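Local coordinates for protein CytC3 (Streptomyces, PDB 3GJA) that probably chlorinates an unactivated carbon of its substrate as a nonheme iron halogenase of the phytanoyl-CoA dioxygenase family, built on a beta-barrel fold, at residues L53-D58 and R70-D75; N97-R102 and Y286-T291. All coordinates share one frame; numbering follows the deposited sequence.

Two contacts of very different sequence span show how a barrel enzyme is fastened both locally and between distant parts of the chain. From the N terminus, the chain leaves helix 34-49, enters 53-58, passes through helix 62-65 and returns at 70-75, where interaction 1 closes a short loop just before helix 75-82. Interaction 2 opens afterwards, at strand 98-108, and closes only near the C terminus, when 286-291 adds an outermost strand to the antiparallel sheet. The two loops therefore follow in series, neither nesting nor crossing. Their centres lie about 15 Å apart, yet they touch: Ile55 packs on Tyr286, and Leu72 meets Gly287 and Val289, tying the loops between helices 34-49 and 75-82 to the sheet edge.

Interaction 1: L53-D58 and R70-D75; sequences LAIYPD and RHLDID
The carboxylate of Asp73 carries this contact, reaching the backbone of the neighbouring loop through two waters rather than directly. Water 1 accepts from Leu53 N and donates to Asp73 OD2, which lies 2.7 Å from the water oxygen; water 2 does the same between Ile55 N and Asp73 OD1. Each carboxylate oxygen thus serves one backbone N-H, two residues apart, and Ala54 sits between them with its CA 3.8 Å from Asp73 CG. Behind the acid, Asp73 CB rests on the carbonyl of Leu53, at 3.2 Å from Leu53 O. An apolar touch completes the first shell: the side chains of Ile55 and Leu72 meet at a slant, CD1 against CD1 at 3.5 Å.

Asp73 holds CG tucked between its backbone N and C (chi1 72°). Arg70 fixes the carboxylate by a salt bridge, Arg70 NH1 to Asp73 OD2 at 2.8 Å, with a weak hydrogen bond to OD1. The methyl of Ala54 covers one face of the same guanidinium, its CB 4.0 Å above the plane and toward the rim. This nearby positive charge probably keeps Asp73 ionised. Farther out, Asn67 accepts from Arg70 NE, and Arg308 binds the Asp73 carbonyl.

Asp73 N closes the 3-10 turn on Arg70 O, and Ile74 N adds an i+4 bond to the same oxygen before Ile74 takes the N-cap position of helix 75-82. Water and the Arg70-Asp73 salt bridge thus join two interhelical loops beside the beta barrel of this cupin-clan, PhyH-family protein.

Interaction 2: N97-R102 and Y286-T291; sequences NLLCWR and YGAVLT. With ACT (acetate ion), chain C.
Tyr286 CG stands anti to its backbone N (chi1 169°), sending the ring toward strand 98-108, while Trp101 tucks CG between its backbone N and C (chi1 70°), so its indole leads away from 286-291. The frame is an antiparallel beta pairing at the edge of the barrel's sheet, with 289-290 as the outermost strand. Cys100 and Val289 form the hydrogen-bonded pair: Cys100 N reaches Val289 O at 2.7 Å, and Val289 N returns to Cys100 O from above the carbonyl plane. Leu99 and Leu290 make the adjoining non-hydrogen-bonded pair, where Leu99 CD1 lies 4.1 Å from Leu290 CB. Cys100 and Val289 point to the other face, covered by helix 75-82.

At one end, Leu98 O takes Thr291 N at 2.8 Å, in the carbonyl plane, plus a weak bond from Thr291 OG1. Beyond Ala288 the direct pairing gives way to water 3, which donates to Cys100 O and Gly287 O. Arg102 NH1, on a chain bent at chi3, donates to acetate O at 2.7 Å; that ion, probably from the crystallisation liquor, is also held by Lys62, Gln131 and His125 N. Tyr286 OH finally donates to a lone pair of Trp101 O, 2.7 Å away.

Interaction 1: L53-D58 and R70-D75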
# COMPACT_ATOMS: atom_id res chain seq x y z
N LEU A 53 2.15 18.59 10.47
CA LEU A 53 3.09 17.58 10.94
C LEU A 53 3.40 16.50 9.91
O LEU A 53 3.90 15.43 10.26
CB LEU A 53 2.55 16.92 12.21
CG LEU A 53 2.62 17.77 13.49
CD1 LEU A 53 1.85 17.09 14.61
CD2 LEU A 53 4.08 17.96 13.88
N ALA A 54 3.12 16.77 8.64
CA ALA A 54 3.39 15.80 7.59
C ALA A 54 4.91 15.74 7.40
O ALA A 54 5.58 16.76 7.49
CB ALA A 54 2.71 16.21 6.30
N ILE A 55 5.44 14.56 7.12
CA ILE A 55 6.88 14.44 6.96
C ILE A 55 7.43 15.02 5.66
O ILE A 55 8.62 15.32 5.58
CB ILE A 55 7.35 12.98 7.11
CG1 ILE A 55 6.79 12.11 5.98
CG2 ILE A 55 6.93 12.45 8.46
CD1 ILE A 55 7.51 10.77 5.85
N TYR A 56 6.58 15.18 4.65
CA TYR A 56 7.05 15.77 3.39
C TYR A 56 6.60 17.22 3.26
O TYR A 56 5.43 17.54 3.45
CB TYR A 56 6.57 14.96 2.18
CG TYR A 56 7.03 13.52 2.22
CD1 TYR A 56 8.32 13.19 2.64
CD2 TYR A 56 6.17 12.48 1.86
CE1 TYR A 56 8.74 11.87 2.70
CE2 TYR A 56 6.59 11.16 1.91
CZ TYR A 56 7.87 10.86 2.33
OH TYR A 56 8.29 9.56 2.40
N PRO A 57 7.54 18.12 2.95
CA PRO A 57 7.28 19.55 2.79
C PRO A 57 6.41 19.86 1.58
O PRO A 57 6.28 19.03 0.67
CB PRO A 57 8.68 20.13 2.65
CG PRO A 57 9.36 19.06 1.84
CD PRO A 57 8.94 17.80 2.57
N ASP A 58 5.84 21.05 1.57
CA ASP A 58 4.99 21.47 0.47
C ASP A 58 5.76 21.40 -0.84
O ASP A 58 6.95 21.73 -0.89
CB ASP A 58 4.49 22.90 0.71
CG ASP A 58 3.64 23.42 -0.44
OD1 ASP A 58 2.80 22.64 -0.96
OD2 ASP A 58 3.79 24.60 -0.82
N ARG A 70 1.05 9.33 5.08
CA ARG A 70 0.38 10.10 6.11
C ARG A 70 0.12 9.25 7.35
O ARG A 70 -0.37 9.74 8.36
CB ARG A 70 -0.93 10.66 5.58
CG ARG A 70 -0.69 11.69 4.51
CD ARG A 70 0.07 12.88 5.07
NE ARG A 70 -0.61 14.09 4.66
CZ ARG A 70 -1.22 14.93 5.48
NH1 ARG A 70 -1.22 14.72 6.79
NH2 ARG A 70 -1.88 15.95 4.98
N HIS A 71 0.47 7.97 7.26
CA HIS A 71 0.31 7.09 8.41
C HIS A 71 1.39 7.47 9.43
O HIS A 71 1.42 6.95 10.54
CB HIS A 71 0.48 5.62 8.00
CG HIS A 71 1.80 5.32 7.36
ND1 HIS A 71 2.11 5.72 6.08
CD2 HIS A 71 2.90 4.69 7.84
CE1 HIS A 71 3.35 5.35 5.80
NE2 HIS A 71 3.85 4.72 6.85
N LEU A 72 2.26 8.40 9.04
CA LEU A 72 3.32 8.86 9.94
C LEU A 72 2.93 10.12 10.70
O LEU A 72 3.70 10.61 11.52
CB LEU A 72 4.63 9.08 9.17
CG LEU A 72 5.26 7.79 8.65
CD1 LEU A 72 6.58 8.09 7.97
CD2 LEU A 72 5.46 6.81 9.80
N ASP A 73 1.74 10.66 10.43
CA ASP A 73 1.32 11.84 11.18
C ASP A 73 -0.17 11.84 11.55
O ASP A 73 -0.59 12.56 12.46
CB ASP A 73 1.70 13.15 10.45
CG ASP A 73 0.87 13.42 9.21
OD1 ASP A 73 0.98 12.65 8.23
OD2 ASP A 73 0.12 14.42 9.23
N ILE A 74 -0.97 11.02 10.87
CA ILE A 74 -2.39 10.94 11.18
C ILE A 74 -2.67 9.65 11.92
O ILE A 74 -2.48 8.56 11.38
CB ILE A 74 -3.25 11.01 9.90
CG1 ILE A 74 -2.98 12.34 9.18
CG2 ILE A 74 -4.73 10.87 10.25
CD1 ILE A 74 -3.65 12.46 7.84
N ASP A 75 -3.13 9.78 13.17
CA ASP A 75 -3.41 8.63 14.02
C ASP A 75 -4.24 7.52 13.41
O ASP A 75 -3.86 6.36 13.48
CB ASP A 75 -4.08 9.08 15.33
CG ASP A 75 -3.11 9.82 16.24
OD1 ASP A 75 -1.91 9.49 16.22
OD2 ASP A 75 -3.56 10.71 17.00
O HOH W 1 -0.13 17.01 10.08
O HOH W 2 3.43 12.34 7.00

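Interaction 2: N97-R102 and Y286-T291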
# COMPACT_ATOMS: atom_id res chain seq x y z
N ASN A 97 7.74 -10.77 10.19
CA ASN A 97 8.62 -9.64 10.47
C ASN A 97 8.32 -8.65 9.35
O ASN A 97 9.07 -8.55 8.38
CB ASN A 97 10.09 -10.08 10.46
CG ASN A 97 10.42 -11.05 11.59
OD1 ASN A 97 9.97 -10.88 12.73
ND2 ASN A 97 11.20 -12.08 11.28
N LEU A 98 7.21 -7.93 9.51
CA LEU A 98 6.71 -6.97 8.52
C LEU A 98 7.03 -5.50 8.65
O LEU A 98 6.90 -4.91 9.72
CB LEU A 98 5.20 -7.08 8.42
CG LEU A 98 4.54 -8.08 7.47
CD1 LEU A 98 3.03 -7.86 7.53
CD2 LEU A 98 5.07 -7.87 6.05
N LEU A 99 7.36 -4.91 7.51
CA LEU A 99 7.68 -3.49 7.40
C LEU A 99 6.67 -2.80 6.46
O LEU A 99 6.41 -3.30 5.36
CB LEU A 99 9.08 -3.34 6.81
CG LEU A 99 10.23 -2.66 7.55
CD1 LEU A 99 10.26 -3.07 9.02
CD2 LEU A 99 11.53 -3.03 6.84
N CYS A 100 6.08 -1.69 6.90
CA CYS A 100 5.18 -0.92 6.05
C CYS A 100 6.07 0.24 5.64
O CYS A 100 6.35 1.13 6.45
CB CYS A 100 3.97 -0.39 6.82
SG CYS A 100 2.94 0.73 5.80
N TRP A 101 6.51 0.25 4.39
CA TRP A 101 7.41 1.30 3.94
C TRP A 101 6.73 2.46 3.21
O TRP A 101 7.38 3.45 2.88
CB TRP A 101 8.50 0.71 3.06
CG TRP A 101 7.98 0.25 1.75
CD1 TRP A 101 7.29 -0.90 1.49
CD2 TRP A 101 8.06 0.97 0.51
NE1 TRP A 101 6.94 -0.94 0.17
CE2 TRP A 101 7.40 0.19 -0.46
CE3 TRP A 101 8.62 2.19 0.13
CZ2 TRP A 101 7.29 0.60 -1.79
CZ3 TRP A 101 8.51 2.59 -1.19
CH2 TRP A 101 7.85 1.80 -2.14
N ARG A 102 5.44 2.33 2.95
CA ARG A 102 4.72 3.39 2.27
C ARG A 102 3.20 3.22 2.24
O ARG A 102 2.67 2.11 2.35
CB ARG A 102 5.21 3.53 0.84
CG ARG A 102 4.36 4.48 -0.01
CD ARG A 102 4.87 4.59 -1.43
NE ARG A 102 6.14 5.32 -1.49
CZ ARG A 102 6.78 5.57 -2.63
NH1 ARG A 102 6.26 5.15 -3.78
NH2 ARG A 102 7.92 6.24 -2.62
N TYR A 286 11.57 10.37 7.19
CA TYR A 286 10.96 9.12 6.76
C TYR A 286 11.42 7.96 7.62
O TYR A 286 12.52 7.97 8.16
CB TYR A 286 11.29 8.78 5.31
CG TYR A 286 10.87 7.37 4.95
CD1 TYR A 286 9.55 7.07 4.62
CD2 TYR A 286 11.78 6.31 5.03
CE1 TYR A 286 9.13 5.75 4.40
CE2 TYR A 286 11.37 4.99 4.81
CZ TYR A 286 10.04 4.72 4.50
OH TYR A 286 9.62 3.41 4.30
N GLY A 287 10.57 6.95 7.71
CA GLY A 287 10.90 5.75 8.45
C GLY A 287 9.96 4.64 8.04
O GLY A 287 8.79 4.89 7.77
N ALA A 288 10.48 3.42 7.97
CA ALA A 288 9.65 2.28 7.65
C ALA A 288 9.07 1.86 9.01
O ALA A 288 9.69 2.08 10.05
CB ALA A 288 10.49 1.15 7.06
N VAL A 289 7.88 1.28 9.00
CA VAL A 289 7.24 0.87 10.24
C VAL A 289 7.23 -0.64 10.41
O VAL A 289 6.75 -1.37 9.54
CB VAL A 289 5.78 1.38 10.31
CG1 VAL A 289 5.08 0.82 11.54
CG2 VAL A 289 5.77 2.90 10.34
N LEU A 290 7.77 -1.10 11.53
CA LEU A 290 7.80 -2.53 11.85
C LEU A 290 6.43 -2.79 12.46
O LEU A 290 6.15 -2.37 13.58
CB LEU A 290 8.91 -2.82 12.87
CG LEU A 290 9.53 -4.22 13.01
CD1 LEU A 290 9.52 -4.62 14.47
CD2 LEU A 290 8.79 -5.23 12.17
N THR A 291 5.57 -3.50 11.74
CA THR A 291 4.22 -3.77 12.21
C THR A 291 4.04 -5.07 12.96
O THR A 291 2.99 -5.30 13.57
CB THR A 291 3.23 -3.77 11.03
OG1 THR A 291 3.46 -4.93 10.22
CG2 THR A 291 3.43 -2.53 10.17
C ACT C . 7.52 6.89 -6.94
O ACT C . 6.90 5.83 -6.36
OXT ACT C . 7.59 6.96 -8.15
CH3 ACT C . 8.11 7.98 -6.09
O HOH W 3 6.62 3.87 6.67